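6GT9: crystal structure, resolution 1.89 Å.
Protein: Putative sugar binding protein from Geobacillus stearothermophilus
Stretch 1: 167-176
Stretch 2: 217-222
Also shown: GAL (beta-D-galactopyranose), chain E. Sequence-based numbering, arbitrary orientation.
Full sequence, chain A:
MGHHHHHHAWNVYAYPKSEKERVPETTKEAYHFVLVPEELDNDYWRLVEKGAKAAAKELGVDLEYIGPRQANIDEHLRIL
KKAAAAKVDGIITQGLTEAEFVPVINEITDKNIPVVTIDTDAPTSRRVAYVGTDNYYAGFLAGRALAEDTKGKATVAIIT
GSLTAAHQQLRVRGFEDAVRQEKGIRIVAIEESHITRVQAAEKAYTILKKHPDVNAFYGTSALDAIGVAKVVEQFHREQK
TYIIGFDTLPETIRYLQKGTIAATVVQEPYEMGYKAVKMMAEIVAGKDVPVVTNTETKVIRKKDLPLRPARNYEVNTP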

# COMPACT_ATOMS: atom_id res chain seq x y z
N HIS A 167 -2.35 6.89 0.73
CA HIS A 167 -1.04 6.35 0.33
C HIS A 167 -0.88 6.35 -1.18
O HIS A 167 0.22 6.57 -1.70
N GLN A 168 -1.98 6.11 -1.90
CA GLN A 168 -1.95 6.19 -3.36
C GLN A 168 -1.69 7.61 -3.82
O GLN A 168 -0.86 7.84 -4.72
N GLN A 169 -2.37 8.59 -3.22
CA GLN A 169 -2.13 9.98 -3.58
C GLN A 169 -0.68 10.36 -3.35
O GLN A 169 -0.06 11.03 -4.19
N LEU A 170 -0.10 9.92 -2.23
CA LEU A 170 1.27 10.30 -1.92
C LEU A 170 2.27 9.66 -2.88
O LEU A 170 3.26 10.30 -3.26
N ARG A 171 2.04 8.40 -3.28
CA ARG A 171 2.96 7.72 -4.19
C ARG A 171 2.89 8.31 -5.59
O ARG A 171 3.90 8.34 -6.32
N VAL A 172 1.70 8.74 -6.01
CA VAL A 172 1.59 9.47 -7.27
C VAL A 172 2.30 10.81 -7.17
O VAL A 172 3.09 11.19 -8.05
N ARG A 173 2.02 11.55 -6.10
CA ARG A 173 2.54 12.91 -5.98
C ARG A 173 4.06 12.92 -5.86
O ARG A 173 4.72 13.80 -6.44
N GLY A 174 4.63 11.96 -5.13
CA GLY A 174 6.08 11.88 -5.05
C GLY A 174 6.72 11.52 -6.39
O GLY A 174 7.78 12.04 -6.75
N PHE A 175 6.09 10.62 -7.14
CA PHE A 175 6.55 10.30 -8.49
C PHE A 175 6.59 11.54 -9.36
O PHE A 175 7.59 11.83 -10.02
N GLU A 176 5.48 12.29 -9.36
CA GLU A 176 5.37 13.48 -10.19
C GLU A 176 6.43 14.53 -9.83
O GLU A 176 7.04 15.14 -10.71
N PHE A 217 4.71 2.55 -17.92
CA PHE A 217 3.65 2.45 -16.92
C PHE A 217 4.24 2.53 -15.52
O PHE A 217 5.33 2.01 -15.28
N TYR A 218 3.50 3.17 -14.62
CA TYR A 218 3.83 3.24 -13.19
C TYR A 218 2.60 2.78 -12.42
O TYR A 218 1.55 3.41 -12.50
N GLY A 219 2.73 1.67 -11.69
CA GLY A 219 1.66 1.17 -10.84
C GLY A 219 1.99 1.46 -9.38
O GLY A 219 3.14 1.33 -8.97
N THR A 220 0.98 1.88 -8.61
CA THR A 220 1.26 2.37 -7.26
C THR A 220 0.73 1.45 -6.17
O THR A 220 0.84 1.81 -4.99
N SER A 221 0.17 0.30 -6.52
CA SER A 221 -0.27 -0.66 -5.52
C SER A 221 0.09 -2.06 -6.01
O SER A 221 0.52 -2.25 -7.14
N ALA A 222 -0.12 -3.06 -5.14
CA ALA A 222 0.61 -4.32 -5.25
C ALA A 222 0.27 -5.13 -6.49
O ALA A 222 1.10 -5.95 -6.92

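The carbonyl oxygen of Thr-220, at the point where the strand of stretch 2 has given way to a loop, is held by two side chains of the helix at once. Arg-171 NH1 donates to Thr-220 O at 2.9 Å, with an N-H...acceptor angle of 160°, and Gln-168 NE2 donates to the same Thr-220 O at 3.2 Å. The Arg-171 nitrogen also reaches the bound galactose, NH1 lying 2.9 Å from GAL O1, so one guanidinium ties together helix, loop and ligand.

Arg-171 points its CA-to-CB bond toward stretch 2 and runs out almost fully extended, with chi1 m (-64°) and chi2 and chi3 both t. This reach places the guanidinium with Thr-220 O and GAL O1 at its edge, near its plane, where its N-H groups are directed. The other terminal nitrogen, Arg-171 NH2, donates to GAL O2 at 3.1 Å. Gln-168 takes a different course: its CA-to-CB bond points sideways, and m rotamers at chi1 and chi2 fold the chain so that its amide comes nearer the loop. There the amide meets Thr-220 twice. While NE2 binds the carbonyl, Gln-168 OE1 accepts from Thr-220 OG1 at 2.6 Å, a short bond set up by the p rotamer of the threonine. Gln-168 OE1 also rests 3.6 Å from Ser-221 CB. The methyl of Thr-220 faces less polar company, its CG2 lying 4.0 Å from Val-172 CG2.

Further along the helix the contact becomes aromatic. Phe-175 and Tyr-218 both point toward the opposing stretch in t rotamers, and their rings form an offset stack with centroids 4.2 Å apart and planes inclined by 16°. The packing is tight, with Phe-175 CB 3.3 Å from Tyr-218 CE2. The tyrosine ring extends back along the helix, and its hydroxyl donates to the backbone: Tyr-218 OH lies 2.7 Å from Arg-171 O. Arg-171 O also accepts the helical bond from Phe-175 N, at a longer 3.3 Å.

The other hydrogen bonds to the sugar come from the same end of the contact, where the helix stretch begins and stretch 2 finishes. His-167, in a p rotamer, does not touch stretch 2, but its NE2 donates to GAL O3 at 3.2 Å and makes a weak bond to GAL O4 at 3.5 Å. From the loop, the backbone Ala-222 N donates to GAL O5 at 2.9 Å and weakly to GAL O6 at 3.3 Å. Gln-169 and Arg-173 point away from stretch 2, as does Phe-217 from the helix.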

# COMPACT_ATOMS: atom_id res chain seq x y z
CB HIS A 167 -0.81 4.95 0.90
CG HIS A 167 -1.83 3.91 0.50
ND1 HIS A 167 -3.16 4.21 0.26
CD2 HIS A 167 -1.72 2.57 0.40
CE1 HIS A 167 -3.81 3.09 -0.01
NE2 HIS A 167 -2.97 2.08 0.08
CB GLN A 168 -3.28 5.67 -3.93
CG GLN A 168 -3.55 4.23 -3.56
CD GLN A 168 -2.44 3.31 -4.04
OE1 GLN A 168 -2.35 3.00 -5.23
NE2 GLN A 168 -1.57 2.88 -3.12
CB GLN A 169 -3.05 10.90 -2.77
CG GLN A 169 -4.51 10.91 -3.21
CD GLN A 169 -5.40 11.63 -2.21
OE1 GLN A 169 -4.94 12.10 -1.17
NE2 GLN A 169 -6.69 11.72 -2.51
CB LEU A 170 1.59 9.96 -0.46
CG LEU A 170 0.95 10.84 0.62
CD1 LEU A 170 1.23 10.26 2.01
CD2 LEU A 170 1.47 12.27 0.55
CB ARG A 171 2.67 6.23 -4.24
CG ARG A 171 2.89 5.51 -2.92
CD ARG A 171 2.26 4.12 -2.93
NE ARG A 171 2.29 3.55 -1.58
CZ ARG A 171 1.90 2.33 -1.25
NH1 ARG A 171 1.42 1.50 -2.18
NH2 ARG A 171 1.97 1.95 0.02
CB VAL A 172 0.11 9.65 -7.66
CG1 VAL A 172 -0.00 10.57 -8.86
CG2 VAL A 172 -0.55 8.30 -7.92
CB ARG A 173 1.88 13.61 -4.79
CG ARG A 173 2.29 15.07 -4.63
CD ARG A 173 1.90 15.86 -5.87
NE ARG A 173 2.66 17.10 -5.97
CZ ARG A 173 2.34 18.23 -5.34
NH1 ARG A 173 1.27 18.27 -4.55
NH2 ARG A 173 3.09 19.31 -5.49
CB PHE A 175 5.63 9.23 -9.09
CG PHE A 175 5.94 8.89 -10.53
CD1 PHE A 175 5.35 9.59 -11.58
CD2 PHE A 175 6.79 7.83 -10.84
CE1 PHE A 175 5.61 9.26 -12.90
CE2 PHE A 175 7.07 7.50 -12.17
CZ PHE A 175 6.47 8.21 -13.20
CB GLU A 176 3.96 14.05 -10.06
CG GLU A 176 2.90 13.17 -10.73
CD GLU A 176 1.47 13.58 -10.37
OE1 GLU A 176 1.29 14.33 -9.39
OE2 GLU A 176 0.53 13.14 -11.07
CB PHE A 217 2.87 1.14 -17.02
CG PHE A 217 1.87 1.10 -18.15
CD1 PHE A 217 2.26 0.68 -19.42
CD2 PHE A 217 0.55 1.45 -17.93
CE1 PHE A 217 1.33 0.61 -20.46
CE2 PHE A 217 -0.39 1.39 -18.98
CZ PHE A 217 0.01 0.97 -20.24
CB TYR A 218 4.19 4.67 -12.80
CG TYR A 218 4.28 4.97 -11.31
CD1 TYR A 218 4.91 4.09 -10.44
CD2 TYR A 218 3.79 6.16 -10.80
CE1 TYR A 218 5.02 4.38 -9.08
CE2 TYR A 218 3.89 6.46 -9.45
CZ TYR A 218 4.52 5.57 -8.59
OH TYR A 218 4.63 5.88 -7.25
CB THR A 220 0.69 3.78 -7.06
OG1 THR A 220 -0.75 3.75 -7.08
CG2 THR A 220 1.19 4.72 -8.15
CB SER A 221 -1.77 -0.51 -5.21
OG SER A 221 -2.58 -0.90 -6.30
CB ALA A 222 0.38 -5.17 -4.01
C1 GAL E . -0.02 -2.01 -1.58
C2 GAL E . -0.58 -1.10 -0.51
C3 GAL E . -1.74 -1.77 0.26
C4 GAL E . -2.82 -2.20 -0.72
C5 GAL E . -2.22 -3.05 -1.83
C6 GAL E . -3.23 -3.36 -2.94
O1 GAL E . 1.02 -1.35 -2.28
O2 GAL E . 0.44 -0.76 0.45
O3 GAL E . -2.34 -0.84 1.11
O4 GAL E . -3.47 -1.06 -1.28
O5 GAL E . -1.07 -2.38 -2.50
O6 GAL E . -2.78 -4.42 -3.75